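Local coordinates for mandelate racemase/muconate lactonizing protein (Paenibacillus sp., PDB 3V5C) that probably dehydrates galacturonate, as an enolase-superfamily lyase that binds magnesium in the active site of a beta/alpha barrel, at residues A[22-30]-A[37-45]; A[166-174]-A[186-194]. The protein carries 1 engineered substitution. All coordinates share one frame; numbering follows the deposited sequence.

Interaction 1. Residues A[22-30]-A[37-45]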
ATOM      1  N   LEU A  22       6.971  16.850   0.830  1.00 10.20           N
ATOM      2  CA  LEU A  22       8.133  16.360   1.564  1.00 11.64           C
ATOM      3  C   LEU A  22       8.949  15.426   0.669  1.00 12.61           C
ATOM      4  O   LEU A  22       8.397  14.778  -0.217  1.00 13.73           O
ATOM      5  CB  LEU A  22       7.692  15.594   2.821  1.00 12.81           C
ATOM      6  CG  LEU A  22       7.450  16.406   4.100  1.00 19.10           C
ATOM      7  CD1 LEU A  22       6.581  17.609   3.855  1.00 20.90           C
ATOM      8  CD2 LEU A  22       6.860  15.501   5.182  1.00 19.08           C
ATOM      9  N   THR A  23      10.258  15.375   0.907  1.00 11.53           N
ATOM     10  CA  THR A  23      11.153  14.593   0.067  1.00 13.99           C
ATOM     11  C   THR A  23      12.035  13.698   0.916  1.00 13.11           C
ATOM     12  O   THR A  23      12.368  14.032   2.049  1.00 14.37           O
ATOM     13  CB  THR A  23      12.051  15.522  -0.769  1.00 17.09           C
ATOM     14  OG1 THR A  23      12.818  16.355   0.103  1.00 28.82           O
ATOM     15  CG2 THR A  23      11.208  16.393  -1.699  1.00 13.79           C
ATOM     16  N   GLY A  24      12.423  12.564   0.352  1.00 12.30           N
ATOM     17  CA  GLY A  24      13.362  11.684   1.011  1.00 14.09           C
ATOM     18  C   GLY A  24      13.928  10.685   0.026  1.00 11.06           C
ATOM     19  O   GLY A  24      13.962  10.941  -1.179  1.00 14.05           O
ATOM     20  N   GLU A  25      14.303   9.516   0.532  1.00 11.48           N
ATOM     21  CA  GLU A  25      14.952   8.523  -0.312  1.00 11.14           C
ATOM     22  C   GLU A  25      14.643   7.133   0.190  1.00  9.58           C
ATOM     23  O   GLU A  25      14.499   6.930   1.403  1.00 13.58           O
ATOM     24  CB  GLU A  25      16.477   8.706  -0.275  1.00 17.82           C
ATOM     25  CG  GLU A  25      17.009   9.959  -0.960  1.00 25.09           C
ATOM     26  CD  GLU A  25      18.509   9.873  -1.222  1.00 34.25           C
ATOM     27  OE1 GLU A  25      19.149   8.927  -0.711  1.00 31.76           O
ATOM     28  OE2 GLU A  25      19.046  10.740  -1.946  1.00 38.14           O
ATOM     29  N   ARG A  26      14.584   6.159  -0.722  1.00 11.66           N
ATOM     30  CA  ARG A  26      14.497   4.776  -0.277  1.00 10.46           C
ATOM     31  C   ARG A  26      15.901   4.225   0.016  1.00  8.09           C
ATOM     32  O   ARG A  26      16.906   4.775  -0.444  1.00 13.77           O
ATOM     33  CB  ARG A  26      13.685   3.876  -1.226  1.00 20.24           C
ATOM     34  CG  ARG A  26      14.021   3.985  -2.695  1.00 15.32           C
ATOM     35  CD  ARG A  26      13.240   2.925  -3.531  1.00 15.11           C
ATOM     36  NE  ARG A  26      11.793   3.170  -3.611  1.00 14.49           N
ATOM     37  CZ  ARG A  26      11.223   3.948  -4.522  1.00 14.56           C
ATOM     38  NH1 ARG A  26      11.968   4.569  -5.429  1.00 16.33           N
ATOM     39  NH2 ARG A  26       9.898   4.129  -4.524  1.00 14.42           N
ATOM     40  N   ALA A  27      15.936   3.155   0.788  1.00 11.53           N
ATOM     41  CA  ALA A  27      17.209   2.637   1.282  1.00 13.09           C
ATOM     42  C   ALA A  27      18.059   2.082   0.145  1.00 13.83           C
ATOM     43  O   ALA A  27      19.292   2.142   0.204  1.00 16.12           O
ATOM     44  CB  ALA A  27      16.979   1.584   2.344  1.00 13.99           C
ATOM     45  N   ARG A  28      17.410   1.518  -0.868  1.00 11.45           N
ATOM     46  CA  ARG A  28      18.136   0.981  -2.007  1.00 12.24           C
ATOM     47  C   ARG A  28      17.420   1.430  -3.276  1.00 11.95           C
ATOM     48  O   ARG A  28      16.188   1.399  -3.352  1.00 10.94           O
ATOM     49  CB  ARG A  28      18.213  -0.544  -1.915  1.00 12.77           C
ATOM     50  CG  ARG A  28      19.007  -1.224  -3.054  1.00 14.50           C
ATOM     51  CD  ARG A  28      18.929  -2.748  -2.937  1.00 13.27           C
ATOM     52  NE  ARG A  28      17.574  -3.220  -3.237  1.00 11.23           N
ATOM     53  CZ  ARG A  28      16.786  -3.865  -2.388  1.00 13.65           C
ATOM     54  NH1 ARG A  28      17.200  -4.156  -1.154  1.00 15.40           N
ATOM     55  NH2 ARG A  28      15.567  -4.220  -2.778  1.00 11.15           N
ATOM     56  N   SER A  29      18.181   1.895  -4.263  1.00 11.85           N
ATOM     57  CA  SER A  29      17.593   2.331  -5.527  1.00 13.42           C
ATOM     58  C   SER A  29      16.789   1.214  -6.200  1.00 13.09           C
ATOM     59  O   SER A  29      17.237   0.071  -6.278  1.00 13.55           O
ATOM     60  CB  SER A  29      18.694   2.845  -6.463  1.00 13.56           C
ATOM     61  OG  SER A  29      18.133   3.366  -7.651  1.00 14.29           O
ATOM     62  N   ALA A  30      15.595   1.550  -6.686  1.00  9.85           N
ATOM     63  CA  ALA A  30      14.719   0.567  -7.315  1.00 10.42           C
ATOM     64  C   ALA A  30      14.860   0.608  -8.828  1.00 11.70           C
ATOM     65  O   ALA A  30      14.772   1.674  -9.443  1.00 11.71           O
ATOM     66  CB  ALA A  30      13.259   0.822  -6.912  1.00 11.71           C
ATOM     67  N   GLY A  37      10.898   1.901 -16.823  1.00 14.42           N
ATOM     68  CA  GLY A  37      12.310   1.902 -16.469  1.00 16.91           C
ATOM     69  C   GLY A  37      12.617   2.143 -15.005  1.00 15.56           C
ATOM     70  O   GLY A  37      11.749   2.042 -14.141  1.00 14.91           O
ATOM     71  N   VAL A  38      13.880   2.464 -14.732  1.00 15.79           N
ATOM     72  CA  VAL A  38      14.378   2.613 -13.370  1.00 12.99           C
ATOM     73  C   VAL A  38      13.537   3.595 -12.549  1.00 18.41           C
ATOM     74  O   VAL A  38      13.218   4.697 -13.011  1.00 16.27           O
ATOM     75  CB  VAL A  38      15.857   3.044 -13.384  1.00 15.81           C
ATOM     76  CG1 VAL A  38      16.306   3.490 -11.997  1.00 19.32           C
ATOM     77  CG2 VAL A  38      16.743   1.883 -13.885  1.00 19.09           C
ATOM     78  N   HIS A  39      13.178   3.189 -11.332  1.00 12.39           N
ATOM     79  CA  HIS A  39      12.358   4.022 -10.467  1.00 12.89           C
ATOM     80  C   HIS A  39      13.230   4.932  -9.610  1.00 15.83           C
ATOM     81  O   HIS A  39      12.819   6.043  -9.260  1.00 18.77           O
ATOM     82  CB  HIS A  39      11.479   3.147  -9.581  1.00 14.30           C
ATOM     83  CG  HIS A  39      10.358   2.490 -10.315  1.00 15.42           C
ATOM     84  ND1 HIS A  39      10.557   1.487 -11.242  1.00 12.90           N
ATOM     85  CD2 HIS A  39       9.021   2.712 -10.279  1.00 15.62           C
ATOM     86  CE1 HIS A  39       9.389   1.113 -11.734  1.00 14.81           C
ATOM     87  NE2 HIS A  39       8.443   1.841 -11.167  1.00 18.41           N
ATOM     88  N   GLY A  40      14.433   4.467  -9.283  1.00 13.61           N
ATOM     89  CA  GLY A  40      15.407   5.286  -8.588  1.00 17.82           C
ATOM     90  C   GLY A  40      15.285   5.266  -7.077  1.00 14.97           C
ATOM     91  O   GLY A  40      14.709   4.334  -6.478  1.00 12.54           O
ATOM     92  N   LYS A  41      15.836   6.303  -6.461  1.00 14.74           N
ATOM     93  CA  LYS A  41      15.960   6.362  -5.013  1.00 12.46           C
ATOM     94  C   LYS A  41      15.118   7.486  -4.424  1.00 13.27           C
ATOM     95  O   LYS A  41      14.733   7.429  -3.271  1.00 14.69           O
ATOM     96  CB  LYS A  41      17.422   6.606  -4.652  1.00 20.59           C
ATOM     97  CG  LYS A  41      17.943   5.812  -3.490  1.00 22.26           C
ATOM     98  CD  LYS A  41      19.394   6.186  -3.237  1.00 25.43           C
ATOM     99  CE  LYS A  41      19.719   6.172  -1.758  1.00 30.67           C
ATOM    100  NZ  LYS A  41      19.675   4.798  -1.214  1.00 26.59           N
ATOM    101  N   SER A  42      14.838   8.510  -5.216  1.00 14.16           N
ATOM    102  CA  SER A  42      14.175   9.694  -4.671  1.00 14.73           C
ATOM    103  C   SER A  42      12.693   9.423  -4.427  1.00 15.15           C
ATOM    104  O   SER A  42      12.030   8.790  -5.241  1.00 15.59           O
ATOM    105  CB  SER A  42      14.394  10.891  -5.601  1.00 22.36           C
ATOM    106  OG  SER A  42      13.738  12.046  -5.109  1.00 31.68           O
ATOM    107  N   CYS A  43      12.187   9.888  -3.291  1.00 13.48           N
ATOM    108  CA  CYS A  43      10.785   9.684  -2.917  1.00 14.24           C
ATOM    109  C   CYS A  43      10.196  11.004  -2.479  1.00 13.67           C
ATOM    110  O   CYS A  43      10.900  11.842  -1.915  1.00 14.52           O
ATOM    111  CB  CYS A  43      10.650   8.676  -1.761  1.00 12.28           C
ATOM    112  SG  CYS A  43      11.263   7.034  -2.123  1.00 15.77           S
ATOM    113  N   THR A  44       8.904  11.191  -2.738  1.00 11.88           N
ATOM    114  CA  THR A  44       8.208  12.343  -2.190  1.00 12.51           C
ATOM    115  C   THR A  44       6.888  11.931  -1.583  1.00 10.39           C
ATOM    116  O   THR A  44       6.355  10.853  -1.888  1.00 13.68           O
ATOM    117  CB  THR A  44       7.939  13.430  -3.242  1.00 19.62           C
ATOM    118  OG1 THR A  44       7.099  12.904  -4.278  1.00 18.73           O
ATOM    119  CG2 THR A  44       9.238  13.917  -3.844  1.00 19.09           C
ATOM    120  N   VAL A  45       6.381  12.790  -0.703  1.00 10.94           N
ATOM    121  CA  VAL A  45       5.047  12.641  -0.126  1.00 11.12           C
ATOM    122  C   VAL A  45       4.377  14.013  -0.058  1.00 12.61           C
ATOM    123  O   VAL A  45       4.872  14.937   0.610  1.00 11.03           O
ATOM    124  CB  VAL A  45       5.090  12.058   1.296  1.00 11.73           C
ATOM    125  CG1 VAL A  45       3.665  11.967   1.881  1.00 11.87           C
ATOM    126  CG2 VAL A  45       5.763  10.679   1.306  1.00 13.86           C
TER
HETATM  127  O   HOH W   1      15.405  12.762  -2.857  1.00 31.05           O
HETATM  128  O   HOH W   2       9.456   7.311  -5.418  1.00 25.68           O
HETATM  129  O   HOH W   3      11.558   7.063  -7.059  1.00 31.09           O
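Arg26 lays its guanidinium against Cys43, with SG 3.9 Å above the plane and over its centre. At the edge of the same group NH1 donates to Gly40 O over 2.9 Å, Gly40 O lying in the guanidinium plane. That carbonyl is gripped from opposite faces, for Ala30 N reaches it from the other side through a hydrogen bond that is straight at the hydrogen (180°). Lys41 bends in its outer torsions to bring NZ to Arg26 O at 2.9 Å, a bond in the carbonyl plane, while its CE passes Glu25 OE1. These groups sit at the loop end of the antiparallel hairpin formed by strands 14-30 and 42-52, where the first strand bends at Ala27-Arg28 and the second at Lys41. Beyond the bend, His39 and Gly40 together stand opposite the single residue Ala30, which makes a classic beta bulge, and Ala30 O accepts from both of their N atoms. In the regular ladder, Leu22 with Val45 and Gly24 with Cys43 are hydrogen-bonded pairs. Further out, a water links Arg26 NH1 to the carbonyls of His39 and Ser42, and Asp338 makes a salt bridge to Arg26 NE. Ile342 of strand 340-342 covers Leu22, Cys43 and Val45.

Interaction 2. Residues A[166-174]-A[186-194]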
ATOM      1  N   HIS A 166       8.774 -11.957   4.160  1.00 12.75           N
ATOM      2  CA  HIS A 166       7.946 -12.208   2.981  1.00 10.57           C
ATOM      3  C   HIS A 166       8.334 -11.239   1.900  1.00 11.13           C
ATOM      4  O   HIS A 166       8.649 -10.077   2.191  1.00 10.85           O
ATOM      5  CB  HIS A 166       6.483 -12.012   3.366  1.00 12.43           C
ATOM      6  CG  HIS A 166       6.131 -12.698   4.643  1.00 14.54           C
ATOM      7  ND1 HIS A 166       6.229 -14.064   4.795  1.00 14.84           N
ATOM      8  CD2 HIS A 166       5.723 -12.213   5.840  1.00 12.56           C
ATOM      9  CE1 HIS A 166       5.885 -14.395   6.025  1.00 15.01           C
ATOM     10  NE2 HIS A 166       5.562 -13.293   6.678  1.00 14.85           N
ATOM     11  N   PHE A 167       8.279 -11.698   0.650  1.00 11.81           N
ATOM     12  CA  PHE A 167       8.893 -10.943  -0.436  1.00 11.29           C
ATOM     13  C   PHE A 167       8.058 -10.947  -1.702  1.00  9.62           C
ATOM     14  O   PHE A 167       7.577 -11.992  -2.119  1.00 13.19           O
ATOM     15  CB  PHE A 167      10.285 -11.511  -0.739  1.00 10.64           C
ATOM     16  CG  PHE A 167      11.218 -11.474   0.440  1.00 12.08           C
ATOM     17  CD1 PHE A 167      11.276 -12.543   1.329  1.00 11.19           C
ATOM     18  CD2 PHE A 167      12.013 -10.356   0.673  1.00 13.10           C
ATOM     19  CE1 PHE A 167      12.141 -12.501   2.456  1.00 12.66           C
ATOM     20  CE2 PHE A 167      12.874 -10.305   1.785  1.00 14.55           C
ATOM     21  CZ  PHE A 167      12.932 -11.377   2.672  1.00 13.57           C
ATOM     22  N   LYS A 168       7.926  -9.774  -2.318  1.00  9.21           N
ATOM     23  CA  LYS A 168       7.269  -9.682  -3.616  1.00  9.95           C
ATOM     24  C   LYS A 168       8.321  -9.397  -4.661  1.00 11.43           C
ATOM     25  O   LYS A 168       9.039  -8.402  -4.597  1.00 12.05           O
ATOM     26  CB  LYS A 168       6.178  -8.609  -3.654  1.00 11.33           C
ATOM     27  CG  LYS A 168       5.375  -8.681  -4.962  1.00 10.91           C
ATOM     28  CD  LYS A 168       4.058  -7.915  -4.870  1.00 11.14           C
ATOM     29  CE  LYS A 168       4.274  -6.411  -5.054  1.00 11.96           C
ATOM     30  NZ  LYS A 168       2.926  -5.688  -4.982  1.00 12.90           N
ATOM     31  N   ILE A 169       8.389 -10.289  -5.635  1.00 10.53           N
ATOM     32  CA  ILE A 169       9.424 -10.264  -6.641  1.00 11.55           C
ATOM     33  C   ILE A 169       8.851  -9.774  -7.961  1.00  9.52           C
ATOM     34  O   ILE A 169       7.861 -10.305  -8.440  1.00 11.40           O
ATOM     35  CB  ILE A 169       9.988 -11.679  -6.832  1.00 10.99           C
ATOM     36  CG1 ILE A 169      10.510 -12.218  -5.494  1.00 13.03           C
ATOM     37  CG2 ILE A 169      11.087 -11.650  -7.903  1.00 12.74           C
ATOM     38  CD1 ILE A 169      10.593 -13.734  -5.439  1.00 13.36           C
ATOM     39  N   LYS A 170       9.440  -8.725  -8.526  1.00  9.73           N
ATOM     40  CA  LYS A 170       9.028  -8.286  -9.843  1.00  9.24           C
ATOM     41  C   LYS A 170       9.439  -9.323 -10.876  1.00  9.68           C
ATOM     42  O   LYS A 170      10.577  -9.804 -10.857  1.00 11.28           O
ATOM     43  CB  LYS A 170       9.619  -6.919 -10.182  1.00  9.87           C
ATOM     44  CG  LYS A 170       9.087  -5.776  -9.313  1.00 11.26           C
ATOM     45  CD  LYS A 170       7.659  -5.441  -9.727  1.00 12.30           C
ATOM     46  CE  LYS A 170       7.113  -4.257  -8.954  1.00 13.95           C
ATOM     47  NZ  LYS A 170       6.444  -4.718  -7.723  1.00 17.28           N
ATOM     48  N   VAL A 171       8.509  -9.674 -11.760  1.00  9.59           N
ATOM     49  CA  VAL A 171       8.824 -10.532 -12.897  1.00 10.37           C
ATOM     50  C   VAL A 171       8.279  -9.866 -14.172  1.00 11.48           C
ATOM     51  O   VAL A 171       7.746  -8.755 -14.121  1.00 10.37           O
ATOM     52  CB  VAL A 171       8.289 -11.973 -12.705  1.00  9.80           C
ATOM     53  CG1 VAL A 171       8.897 -12.599 -11.453  1.00 11.71           C
ATOM     54  CG2 VAL A 171       6.743 -11.969 -12.621  1.00 10.08           C
ATOM     55  N   GLY A 172       8.436 -10.520 -15.319  1.00 11.63           N
ATOM     56  CA  GLY A 172       8.099  -9.890 -16.585  1.00 11.00           C
ATOM     57  C   GLY A 172       9.263  -9.298 -17.355  1.00 10.17           C
ATOM     58  O   GLY A 172       9.080  -8.442 -18.237  1.00 11.53           O
ATOM     59  N   ARG A 173      10.475  -9.738 -17.035  1.00 10.74           N
ATOM     60  CA  ARG A 173      11.639  -9.124 -17.656  1.00 13.35           C
ATOM     61  C   ARG A 173      11.596  -9.203 -19.189  1.00 10.68           C
ATOM     62  O   ARG A 173      12.085  -8.298 -19.873  1.00 12.94           O
ATOM     63  CB  ARG A 173      12.901  -9.794 -17.128  1.00  9.68           C
ATOM     64  CG  ARG A 173      13.237  -9.409 -15.709  1.00  9.55           C
ATOM     65  CD  ARG A 173      14.276 -10.404 -15.155  1.00 11.35           C
ATOM     66  NE  ARG A 173      14.754  -9.912 -13.879  1.00 12.40           N
ATOM     67  CZ  ARG A 173      14.044  -9.967 -12.760  1.00 11.54           C
ATOM     68  NH1 ARG A 173      14.533  -9.443 -11.643  1.00 12.83           N
ATOM     69  NH2 ARG A 173      12.844 -10.547 -12.760  1.00 12.52           N
ATOM     70  N   GLY A 174      10.999 -10.269 -19.723  1.00 11.91           N
ATOM     71  CA  GLY A 174      10.917 -10.456 -21.164  1.00 12.60           C
ATOM     72  C   GLY A 174       9.825  -9.663 -21.884  1.00 13.06           C
ATOM     73  O   GLY A 174       9.765  -9.681 -23.107  1.00 14.16           O
ATOM     74  N   ARG A 186      14.959 -16.036 -16.831  1.00 11.64           N
ATOM     75  CA  ARG A 186      15.637 -15.290 -15.763  1.00 12.88           C
ATOM     76  C   ARG A 186      14.659 -15.004 -14.628  1.00 14.30           C
ATOM     77  O   ARG A 186      15.026 -15.148 -13.463  1.00 11.95           O
ATOM     78  CB  ARG A 186      16.322 -14.021 -16.313  1.00 13.98           C
ATOM     79  CG  ARG A 186      16.729 -12.951 -15.284  1.00 16.52           C
ATOM     80  CD  ARG A 186      18.203 -12.865 -14.907  1.00 30.54           C
ATOM     81  NE  ARG A 186      19.176 -12.731 -16.003  1.00 22.16           N
ATOM     82  CZ  ARG A 186      19.873 -11.632 -16.318  1.00 22.35           C
ATOM     83  NH1 ARG A 186      19.714 -10.467 -15.673  1.00 16.93           N
ATOM     84  NH2 ARG A 186      20.760 -11.706 -17.302  1.00 18.82           N
ATOM     85  N   ASP A 187      13.412 -14.636 -14.959  1.00 12.15           N
ATOM     86  CA  ASP A 187      12.387 -14.453 -13.935  1.00 11.52           C
ATOM     87  C   ASP A 187      12.320 -15.681 -13.041  1.00 11.08           C
ATOM     88  O   ASP A 187      12.325 -15.571 -11.817  1.00 12.46           O
ATOM     89  CB  ASP A 187      10.980 -14.298 -14.536  1.00 10.22           C
ATOM     90  CG  ASP A 187      10.728 -12.959 -15.202  1.00 12.09           C
ATOM     91  OD1 ASP A 187      11.440 -11.953 -14.963  1.00 11.47           O
ATOM     92  OD2 ASP A 187       9.756 -12.928 -16.003  1.00 11.39           O
ATOM     93  N   ILE A 188      12.206 -16.852 -13.675  1.00 10.59           N
ATOM     94  CA  ILE A 188      12.008 -18.114 -12.955  1.00  9.83           C
ATOM     95  C   ILE A 188      13.188 -18.393 -12.015  1.00 11.56           C
ATOM     96  O   ILE A 188      12.988 -18.730 -10.847  1.00 12.83           O
ATOM     97  CB  ILE A 188      11.836 -19.283 -13.930  1.00 11.92           C
ATOM     98  CG1 ILE A 188      10.487 -19.146 -14.645  1.00 10.96           C
ATOM     99  CG2 ILE A 188      11.894 -20.623 -13.170  1.00 12.55           C
ATOM    100  CD1 ILE A 188      10.366 -19.925 -15.946  1.00 13.47           C
ATOM    101  N   ALA A 189      14.401 -18.245 -12.549  1.00 12.41           N
ATOM    102  CA  ALA A 189      15.619 -18.477 -11.784  1.00 12.51           C
ATOM    103  C   ALA A 189      15.681 -17.549 -10.580  1.00 15.37           C
ATOM    104  O   ALA A 189      16.092 -17.955  -9.496  1.00 14.83           O
ATOM    105  CB  ALA A 189      16.839 -18.253 -12.660  1.00 13.01           C
ATOM    106  N   ILE A 190      15.308 -16.290 -10.783  1.00 10.25           N
ATOM    107  CA  ILE A 190      15.313 -15.328  -9.683  1.00 10.40           C
ATOM    108  C   ILE A 190      14.299 -15.705  -8.602  1.00 12.94           C
ATOM    109  O   ILE A 190      14.592 -15.657  -7.405  1.00 13.05           O
ATOM    110  CB  ILE A 190      15.072 -13.895 -10.201  1.00 12.26           C
ATOM    111  CG1 ILE A 190      16.307 -13.411 -10.969  1.00 13.93           C
ATOM    112  CG2 ILE A 190      14.731 -12.947  -9.047  1.00 10.62           C
ATOM    113  CD1 ILE A 190      16.130 -12.107 -11.718  1.00 14.71           C
ATOM    114  N   VAL A 191      13.091 -16.051  -9.013  1.00 11.11           N
ATOM    115  CA  VAL A 191      12.098 -16.454  -8.045  1.00 12.14           C
ATOM    116  C   VAL A 191      12.561 -17.660  -7.238  1.00 14.12           C
ATOM    117  O   VAL A 191      12.453 -17.668  -6.024  1.00 13.98           O
ATOM    118  CB  VAL A 191      10.751 -16.707  -8.693  1.00 10.81           C
ATOM    119  CG1 VAL A 191       9.773 -17.219  -7.634  1.00 13.80           C
ATOM    120  CG2 VAL A 191      10.237 -15.406  -9.326  1.00 15.11           C
ATOM    121  N   ARG A 192      13.103 -18.667  -7.914  0.63 14.28           N
ATOM    122  CA  ARG A 192      13.657 -19.818  -7.211  0.63 14.22           C
ATOM    123  C   ARG A 192      14.710 -19.381  -6.198  0.63 15.34           C
ATOM    124  O   ARG A 192      14.708 -19.823  -5.051  0.63 15.29           O
ATOM    125  CB  ARG A 192      14.324 -20.782  -8.195  0.63 15.31           C
ATOM    126  CG  ARG A 192      13.403 -21.488  -9.145  0.63 21.18           C
ATOM    127  CD  ARG A 192      14.155 -22.612  -9.866  0.63 25.61           C
ATOM    128  NE  ARG A 192      13.251 -23.446 -10.646  0.63 27.15           N
ATOM    129  CZ  ARG A 192      12.391 -24.304 -10.107  0.63 27.70           C
ATOM    130  NH1 ARG A 192      12.331 -24.437  -8.789  0.63 33.78           N
ATOM    131  NH2 ARG A 192      11.596 -25.031 -10.879  0.63 30.56           N
ATOM    132  N   GLY A 193      15.620 -18.523  -6.646  1.00 13.37           N
ATOM    133  CA  GLY A 193      16.719 -18.070  -5.805  1.00 16.71           C
ATOM    134  C   GLY A 193      16.233 -17.390  -4.539  1.00 18.18           C
ATOM    135  O   GLY A 193      16.733 -17.637  -3.448  1.00 15.56           O
ATOM    136  N   ILE A 194      15.246 -16.515  -4.677  1.00 14.44           N
ATOM    137  CA  ILE A 194      14.731 -15.814  -3.505  1.00 14.61           C
ATOM    138  C   ILE A 194      13.986 -16.757  -2.560  1.00 14.77           C
ATOM    139  O   ILE A 194      14.112 -16.643  -1.344  1.00 17.87           O
ATOM    140  CB  ILE A 194      13.889 -14.604  -3.922  1.00 13.94           C
ATOM    141  CG1 ILE A 194      14.831 -13.560  -4.528  1.00 16.95           C
ATOM    142  CG2 ILE A 194      13.137 -14.029  -2.712  1.00 16.06           C
ATOM    143  CD1 ILE A 194      14.159 -12.557  -5.425  1.00 20.30           C
TER
HETATM  144  O   HOH W   4       9.476 -12.450 -18.681  1.00 11.08           O
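Asp187 turns its carboxylate from the helix into the loop after strand 167-170, where two backbone N-H groups and a guanidinium meet it. Gly172 N donates to OD2 over 2.8 Å from above the carboxylate plane, whereas Arg173 N approaches the syn lone pair of OD1 at 3.2 Å. The same OD1 takes a salt bridge from Arg173 NH2 on its anti side, 3.0 Å long and nearly straight (165°). OD1 lies almost in the guanidinium plane, yet the guanidinium and carboxylate planes stand 72° apart as the two side chains run alongside one another in opposite senses. Arg173 runs extended from CG to NE, which carries its guanidinium across Ile190, whose CD1 lies over one face, offset toward the rim. Asp139 holds NH1 of Arg173 and NH1 of Arg186, a shared anion that probably eases the closeness of the two arginines; Lys170 O accepts a further bond from Arg173 NH2. OD2 of Asp187 is also hydrogen-bonded to Tyr212 OH and to a water held by Gly174 N.

Toward the other end the contact is apolar. Ile169 and Ile194 meet tip to tip, Ile169 CG1 lying 3.7 Å from Ile194 CD1, and Ile169 CG2 also faces Ile190 CG2. Val171 crosses Val191 at about a right angle, its CG1 3.8 Å from Val191 CG2. Strand and helix run nearly antiparallel (164°), their axes 9.4 Å apart, as in the beta-alpha-beta units from which the TIM-like barrel of the enolase superfamily is built.

Both segments of interaction 1 come before those of interaction 2 in the chain, and the centres of the two contacts lie about 21 Å apart; the nearest atoms are about 6 Å from each other without touching. The hairpin of interaction 1 belongs to the antiparallel sheet that includes strands 14-30, 42-52 and 340-342, whereas interaction 2 joins barrel strand 167-170 to helix 180-198. The two meet indirectly: Arg28 of 22-30 bonds to Ser134 O in strand 126-135, the parallel neighbour of strand 167-170, and to Gln158 of helix 145-161, the helix whose Met152 touches Ile190. The hairpin end is thereby tied to the barrel domain, whose Glu238 and Asp261 bind magnesium.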